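Local coordinates for protein probable thioesterase (Thermus thermophilus, PDB 1Z54) that probably hydrolyses the thioester bond of fatty acyl-CoA and has the hotdog fold, at residues E13-Q16 / M17-H21; L42-H45 / R46-R50; D121-R124 / A125-L129. All coordinates share one frame; numbering follows the deposited sequence.

Contact 1 of 3, residues E13-Q16 / M17-H21; sequences ETDQ and MGVVH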
loop_
_atom_site.group_PDB
_atom_site.type_symbol
_atom_site.label_atom_id
_atom_site.label_comp_id
_atom_site.label_asym_id
_atom_site.label_seq_id
_atom_site.Cartn_x
_atom_site.Cartn_y
_atom_site.Cartn_z
ATOM N N GLU A 13 -6.484 -4.768 -0.051
ATOM C CA GLU A 13 -7.062 -3.446 0.164
ATOM C C GLU A 13 -8.134 -3.366 1.266
ATOM O O GLU A 13 -8.568 -2.281 1.632
ATOM C CB GLU A 13 -7.604 -2.921 -1.179
ATOM C CG GLU A 13 -6.571 -3.074 -2.307
ATOM C CD GLU A 13 -7.100 -2.720 -3.689
ATOM O OE1 GLU A 13 -8.236 -3.109 -4.015
ATOM O OE2 GLU A 13 -6.363 -2.068 -4.460
ATOM N N THR A 14 -8.551 -4.508 1.804
ATOM C CA THR A 14 -9.556 -4.521 2.870
ATOM C C THR A 14 -8.899 -4.260 4.238
ATOM O O THR A 14 -7.730 -4.605 4.439
ATOM C CB THR A 14 -10.268 -5.888 2.946
ATOM O OG1 THR A 14 -9.321 -6.894 3.330
ATOM C CG2 THR A 14 -10.875 -6.253 1.601
ATOM N N ASP A 15 -9.639 -3.654 5.167
ATOM C CA ASP A 15 -9.111 -3.392 6.511
ATOM C C ASP A 15 -9.712 -4.382 7.517
ATOM O O ASP A 15 -10.374 -5.350 7.128
ATOM C CB ASP A 15 -9.415 -1.950 6.961
ATOM C CG ASP A 15 -10.902 -1.692 7.177
ATOM O OD1 ASP A 15 -11.689 -2.666 7.267
ATOM O OD2 ASP A 15 -11.283 -0.502 7.269
ATOM N N GLN A 16 -9.490 -4.126 8.808
ATOM C CA GLN A 16 -9.998 -4.999 9.868
ATOM C C GLN A 16 -11.512 -4.977 9.997
ATOM O O GLN A 16 -12.114 -5.963 10.423
ATOM C CB GLN A 16 -9.400 -4.624 11.231
ATOM C CG GLN A 16 -7.949 -4.975 11.411
ATOM C CD GLN A 16 -7.496 -4.853 12.855
ATOM O OE1 GLN A 16 -7.870 -3.912 13.559
ATOM N NE2 GLN A 16 -6.681 -5.806 13.302
ATOM N N MET A 17 -12.123 -3.845 9.659
ATOM C CA MET A 17 -13.571 -3.713 9.740
ATOM C C MET A 17 -14.225 -4.463 8.566
ATOM O O MET A 17 -15.452 -4.498 8.437
ATOM C CB MET A 17 -13.980 -2.218 9.756
ATOM C CG MET A 17 -13.789 -1.495 11.138
ATOM S SD MET A 17 -14.282 0.302 11.173
ATOM C CE MET A 17 -16.067 0.197 11.588
ATOM N N GLY A 18 -13.391 -5.064 7.715
ATOM C CA GLY A 18 -13.892 -5.832 6.584
ATOM C C GLY A 18 -14.339 -5.049 5.359
ATOM O O GLY A 18 -15.173 -5.528 4.587
ATOM N N VAL A 19 -13.793 -3.854 5.172
ATOM C CA VAL A 19 -14.138 -3.031 4.020
ATOM C C VAL A 19 -12.858 -2.476 3.391
ATOM O O VAL A 19 -11.775 -2.599 3.971
ATOM C CB VAL A 19 -15.059 -1.867 4.428
ATOM C CG1 VAL A 19 -16.371 -2.416 4.989
ATOM C CG2 VAL A 19 -14.366 -0.986 5.456
ATOM N N VAL A 20 -12.971 -1.894 2.199
ATOM C CA VAL A 20 -11.798 -1.320 1.546
ATOM C C VAL A 20 -11.350 -0.163 2.426
ATOM O O VAL A 20 -12.160 0.693 2.790
ATOM C CB VAL A 20 -12.130 -0.782 0.139
ATOM C CG1 VAL A 20 -10.946 0.006 -0.409
ATOM C CG2 VAL A 20 -12.484 -1.945 -0.795
ATOM N N HIS A 21 -10.070 -0.133 2.777
ATOM C CA HIS A 21 -9.569 0.933 3.634
ATOM C C HIS A 21 -9.714 2.283 2.941
ATOM O O HIS A 21 -9.431 2.417 1.751
ATOM C CB HIS A 21 -8.112 0.676 4.010
ATOM C CG HIS A 21 -7.608 1.580 5.089
ATOM N ND1 HIS A 21 -6.874 2.717 4.828
ATOM C CD2 HIS A 21 -7.747 1.521 6.435
ATOM C CE1 HIS A 21 -6.574 3.315 5.968
ATOM N NE2 HIS A 21 -7.092 2.609 6.958
#
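Asp15 OD1 is gripped from the backbone of the following turn. Val19 N donates to it over 3.2 Å in a bond that is almost straight at 178°, yet it arrives from above the carboxylate, 47° out of its plane. Met17 N lies nearer to OD1, at 2.7 Å, but the angle at its hydrogen is poor, so this bond is weak. The torsion chi1 of 67° sets CG between the Asp15 backbone N and carbonyl carbon, folding the carboxylate back over the turn. There the Asp15 and Val19 side chains lie side by side, OD2 of Asp15 3.6 Å from Val19 CG2. A type I turn from Asp15 to Gly18 underlies this, with Gly18 N bonded to Asp15 O at 3.1 Å.

The loop lies between strand 3-8 and the long helix 24-39 of the hotdog fold, a region that in relatives of the family contributes to the active site. Its two arms meet as an antiparallel bridge: His21 N binds Glu13 O at 2.9 Å and Asp15 N binds Val19 O at 2.7 Å, leaving Thr14 and Val20 as the non-hydrogen-bonded pair between them. The His21 ring presents its edge to Asp15 CB, with CD2 at 3.9 Å from that carbon. Its NE2 bonds to Glu30 of the third subunit, while Gln16 NE2 bonds to Gly18 O of the second subunit.

Contact 2 of 3, residues L42-H45 / R46-R50; sequences LPYH and RVEAR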
loop_
_atom_site.group_PDB
_atom_site.type_symbol
_atom_site.label_atom_id
_atom_site.label_comp_id
_atom_site.label_asym_id
_atom_site.label_seq_id
_atom_site.Cartn_x
_atom_site.Cartn_y
_atom_site.Cartn_z
ATOM N N LEU A 42 -4.164 10.433 -24.246
ATOM C CA LEU A 42 -3.095 11.071 -23.484
ATOM C C LEU A 42 -2.574 10.132 -22.399
ATOM O O LEU A 42 -2.552 10.490 -21.216
ATOM C CB LEU A 42 -3.599 12.370 -22.846
ATOM C CG LEU A 42 -3.855 13.593 -23.734
ATOM C CD1 LEU A 42 -4.764 13.237 -24.901
ATOM C CD2 LEU A 42 -4.489 14.683 -22.882
ATOM N N PRO A 43 -2.149 8.917 -22.786
ATOM C CA PRO A 43 -1.632 7.948 -21.809
ATOM C C PRO A 43 -0.640 8.665 -20.890
ATOM O O PRO A 43 0.334 9.241 -21.362
ATOM C CB PRO A 43 -0.988 6.872 -22.692
ATOM C CG PRO A 43 -0.589 7.641 -23.947
ATOM C CD PRO A 43 -1.807 8.508 -24.163
ATOM N N TYR A 44 -0.911 8.640 -19.584
ATOM C CA TYR A 44 -0.089 9.342 -18.602
ATOM C C TYR A 44 1.391 8.978 -18.541
ATOM O O TYR A 44 2.224 9.822 -18.193
ATOM C CB TYR A 44 -0.696 9.209 -17.195
ATOM C CG TYR A 44 -0.113 10.206 -16.213
ATOM C CD1 TYR A 44 -0.260 11.575 -16.424
ATOM C CD2 TYR A 44 0.656 9.788 -15.125
ATOM C CE1 TYR A 44 0.349 12.505 -15.588
ATOM C CE2 TYR A 44 1.272 10.714 -14.279
ATOM C CZ TYR A 44 1.117 12.068 -14.523
ATOM O OH TYR A 44 1.759 12.991 -13.732
ATOM N N HIS A 45 1.730 7.737 -18.863
ATOM C CA HIS A 45 3.129 7.345 -18.820
ATOM C C HIS A 45 3.889 8.096 -19.907
ATOM O O HIS A 45 5.040 8.482 -19.710
ATOM C CB HIS A 45 3.273 5.828 -18.984
ATOM C CG HIS A 45 2.738 5.294 -20.274
ATOM N ND1 HIS A 45 3.544 5.028 -21.360
ATOM C CD2 HIS A 45 1.481 4.951 -20.648
ATOM C CE1 HIS A 45 2.810 4.538 -22.343
ATOM N NE2 HIS A 45 1.555 4.480 -21.938
ATOM N N ARG A 46 3.238 8.334 -21.043
ATOM C CA ARG A 46 3.890 9.061 -22.125
ATOM C C ARG A 46 3.998 10.541 -21.790
ATOM O O ARG A 46 4.946 11.204 -22.208
ATOM C CB ARG A 46 3.149 8.857 -23.451
ATOM C CG ARG A 46 3.282 7.438 -23.985
ATOM C CD ARG A 46 2.828 7.298 -25.432
ATOM N NE ARG A 46 3.038 5.938 -25.927
ATOM C CZ ARG A 46 4.231 5.356 -26.046
ATOM N NH1 ARG A 46 5.334 6.015 -25.712
ATOM N NH2 ARG A 46 4.323 4.108 -26.490
ATOM N N VAL A 47 3.039 11.058 -21.024
ATOM C CA VAL A 47 3.072 12.461 -20.624
ATOM C C VAL A 47 4.294 12.729 -19.735
ATOM O O VAL A 47 5.047 13.673 -19.982
ATOM C CB VAL A 47 1.795 12.865 -19.845
ATOM C CG1 VAL A 47 1.846 14.342 -19.512
ATOM C CG2 VAL A 47 0.552 12.546 -20.666
ATOM N N GLU A 48 4.493 11.905 -18.706
ATOM C CA GLU A 48 5.642 12.088 -17.816
ATOM C C GLU A 48 6.959 11.835 -18.554
ATOM O O GLU A 48 8.012 12.337 -18.157
ATOM C CB GLU A 48 5.561 11.151 -16.601
ATOM C CG GLU A 48 4.383 11.403 -15.667
ATOM C CD GLU A 48 4.698 11.023 -14.224
ATOM O OE1 GLU A 48 5.440 10.036 -14.014
ATOM O OE2 GLU A 48 4.197 11.708 -13.302
ATOM N N ALA A 49 6.894 11.052 -19.623
ATOM C CA ALA A 49 8.074 10.747 -20.420
ATOM C C ALA A 49 8.527 11.992 -21.183
ATOM O O ALA A 49 9.643 12.043 -21.698
ATOM C CB ALA A 49 7.769 9.606 -21.395
ATOM N N ARG A 50 7.651 12.991 -21.250
ATOM C CA ARG A 50 7.952 14.247 -21.930
ATOM C C ARG A 50 8.313 15.281 -20.875
ATOM O O ARG A 50 8.481 16.463 -21.178
ATOM C CB ARG A 50 6.730 14.747 -22.703
ATOM C CG ARG A 50 6.320 13.892 -23.877
ATOM C CD ARG A 50 4.904 14.247 -24.341
ATOM N NE ARG A 50 4.701 15.691 -24.439
ATOM C CZ ARG A 50 3.628 16.264 -24.978
ATOM N NH1 ARG A 50 3.531 17.586 -25.021
ATOM N NH2 ARG A 50 2.656 15.515 -25.482
#
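From Pro43 at the N-cap the backbone turns directly into the short helix 44-48. Val47 N donates to Pro43 O at 3.3 Å, and Arg46 N adds a weak bond to the same oxygen. One step on, Glu48 N meets Tyr44 O nearly straight, with 170° at the hydrogen, whereas the bond from Ala49 N to His45 O is weak.

Tyr44 and Glu48, one turn apart, pair by running obliquely to each other, ring and carboxylate planes 49° apart; Glu48 CG lies 3.5 Å from Tyr44 CZ, and Tyr44 OH donates weakly to Glu48 OE2 at 2.8 Å. The phenol oxygen has a stronger partner in Phe54 N, so it joins the helix to strand 52-63. His45 and Arg46 meet as neighbours in sequence. With chi1 at 60°, the His45 ring is folded back so that Arg46 N lies over one face. The extended Arg46 chain runs alongside it: its CG is 3.4 Å from His45 CE1, and that same CE1 stands over one face of the guanidinium, offset toward the rim. On another side Arg46 CD touches Pro43 CG at 3.7 Å.

Weak bonds between the Glu48 carboxylate and Tyr11 of the fourth subunit and Gln16 of the third place this end of the helix at a subunit junction. The whole is a short helix with a proline at its N-cap, linking the long helix 24-39 of the hotdog fold to strand 52-63.

Contact 3 of 3, residues D121-R124 / A125-L129; sequences DIYR and ALSVL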
loop_
_atom_site.group_PDB
_atom_site.type_symbol
_atom_site.label_atom_id
_atom_site.label_comp_id
_atom_site.label_asym_id
_atom_site.label_seq_id
_atom_site.Cartn_x
_atom_site.Cartn_y
_atom_site.Cartn_z
ATOM N N ASP A 121 -0.505 21.035 -26.953
ATOM C CA ASP A 121 -1.124 19.820 -27.465
ATOM C C ASP A 121 -1.950 19.074 -26.421
ATOM O O ASP A 121 -2.973 18.476 -26.750
ATOM C CB ASP A 121 -0.069 18.878 -28.057
ATOM C CG ASP A 121 0.857 18.296 -27.006
ATOM O OD1 ASP A 121 1.415 17.205 -27.252
ATOM O OD2 ASP A 121 1.041 18.931 -25.946
ATOM N N ILE A 122 -1.516 19.106 -25.165
ATOM C CA ILE A 122 -2.255 18.430 -24.105
ATOM C C ILE A 122 -3.470 19.270 -23.704
ATOM O O ILE A 122 -4.553 18.736 -23.410
ATOM C CB ILE A 122 -1.366 18.206 -22.862
ATOM C CG1 ILE A 122 -0.227 17.242 -23.213
ATOM C CG2 ILE A 122 -2.208 17.672 -21.706
ATOM C CD1 ILE A 122 0.796 17.039 -22.086
ATOM N N TYR A 123 -3.278 20.585 -23.683
ATOM C CA TYR A 123 -4.352 21.505 -23.329
ATOM C C TYR A 123 -5.479 21.358 -24.345
ATOM O O TYR A 123 -6.646 21.221 -23.988
ATOM C CB TYR A 123 -3.840 22.949 -23.336
ATOM C CG TYR A 123 -4.919 23.965 -23.026
ATOM C CD1 TYR A 123 -5.388 24.142 -21.723
ATOM C CD2 TYR A 123 -5.512 24.711 -24.048
ATOM C CE1 TYR A 123 -6.424 25.032 -21.445
ATOM C CE2 TYR A 123 -6.546 25.605 -23.779
ATOM C CZ TYR A 123 -6.997 25.759 -22.478
ATOM O OH TYR A 123 -8.027 26.633 -22.214
ATOM N N ARG A 124 -5.105 21.378 -25.616
ATOM C CA ARG A 124 -6.049 21.256 -26.717
ATOM C C ARG A 124 -6.909 19.993 -26.604
ATOM O O ARG A 124 -8.140 20.050 -26.719
ATOM C CB ARG A 124 -5.259 21.260 -28.028
ATOM C CG ARG A 124 -6.074 21.299 -29.298
ATOM C CD ARG A 124 -5.147 21.599 -30.464
ATOM N NE ARG A 124 -4.054 20.632 -30.542
ATOM C CZ ARG A 124 -2.908 20.846 -31.184
ATOM N NH1 ARG A 124 -1.974 19.903 -31.203
ATOM N NH2 ARG A 124 -2.689 22.003 -31.796
ATOM N N ALA A 125 -6.265 18.855 -26.357
ATOM C CA ALA A 125 -6.983 17.589 -26.240
ATOM C C ALA A 125 -7.914 17.550 -25.020
ATOM O O ALA A 125 -9.053 17.067 -25.106
ATOM C CB ALA A 125 -5.987 16.435 -26.180
ATOM N N LEU A 126 -7.430 18.058 -23.890
ATOM C CA LEU A 126 -8.225 18.074 -22.670
ATOM C C LEU A 126 -9.420 19.013 -22.826
ATOM O O LEU A 126 -10.502 18.747 -22.300
ATOM C CB LEU A 126 -7.363 18.517 -21.476
ATOM C CG LEU A 126 -6.236 17.567 -21.040
ATOM C CD1 LEU A 126 -5.403 18.205 -19.943
ATOM C CD2 LEU A 126 -6.833 16.251 -20.551
ATOM N N SER A 127 -9.223 20.107 -23.552
ATOM C CA SER A 127 -10.296 21.081 -23.752
ATOM C C SER A 127 -11.544 20.429 -24.326
ATOM O O SER A 127 -12.663 20.774 -23.949
ATOM C CB SER A 127 -9.840 22.208 -24.685
ATOM O OG SER A 127 -8.944 23.093 -24.033
ATOM N N VAL A 128 -11.353 19.480 -25.234
ATOM C CA VAL A 128 -12.485 18.801 -25.850
ATOM C C VAL A 128 -13.334 18.099 -24.796
ATOM O O VAL A 128 -14.544 17.951 -24.963
ATOM C CB VAL A 128 -12.024 17.740 -26.874
ATOM C CG1 VAL A 128 -13.231 17.174 -27.610
ATOM C CG2 VAL A 128 -11.037 18.348 -27.855
ATOM N N LEU A 129 -12.692 17.677 -23.708
ATOM C CA LEU A 129 -13.376 16.962 -22.634
ATOM C C LEU A 129 -13.961 17.862 -21.547
ATOM O O LEU A 129 -14.763 17.410 -20.729
ATOM C CB LEU A 129 -12.412 15.961 -21.999
ATOM C CG LEU A 129 -11.763 14.961 -22.963
ATOM C CD1 LEU A 129 -10.645 14.215 -22.243
ATOM C CD2 LEU A 129 -12.809 13.993 -23.498
#
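This is a contact between successive turns of helix 120-129, the C-terminal helix that follows the last strand of the sheet, and it includes a serine bound back to the backbone one turn earlier. Ser127 N donates to Tyr123 O at 2.8 Å, and Ser127 OG donates to the same oxygen at 3.0 Å. The two donors come from different directions: the amide lies nearly on the line of the carbonyl bond, while the hydroxyl stands above its plane by 46°. Tyr123 O thus holds two bonds from one residue. Chi1 of -74° puts OG beside the Ser127 backbone N, where it also lies over one face of the Tyr123 ring, 3.5 Å from CE2 and offset toward the rim.

Ile122 and Leu126 form the apolar side. They point the same way; Ile122 CG2 touches Leu126 CD1 at 3.7 Å, and the backbones are joined by the 3.0 Å bond from Leu126 N to Ile122 O. This pair faces inward: Ile122 meets Val52 and Phe54 of strand 52-63, Leu126 packs on Leu79 and Leu82 of strand 72-82 and on Leu37 of helix 24-39, and both touch Leu42.

How the contacts relate
From the N terminus, contact 1 comes first, closing a tight turn within the loop between strand 3-8 and helix 24-39. That helix leads towards contact 2, the short helix before strand 52-63, and the remaining strands precede contact 3 on the last helix. The three follow in series, none nested or crossed. Contact 1 lies across the chain's centre from the others, its nearest atoms about 17 Å from contact 2 and about 24 Å from contact 3. Contacts 2 and 3 touch directly: Arg50 NH2 and Asp121 OD1 form a 2.7 Å salt bridge, and Val47 meets Ile122. Between subunits, Met17 of contact 1 packs against Phe53 of the third subunit, just beyond the 46-50 segment, relating contacts 1 and 2 through the assembly.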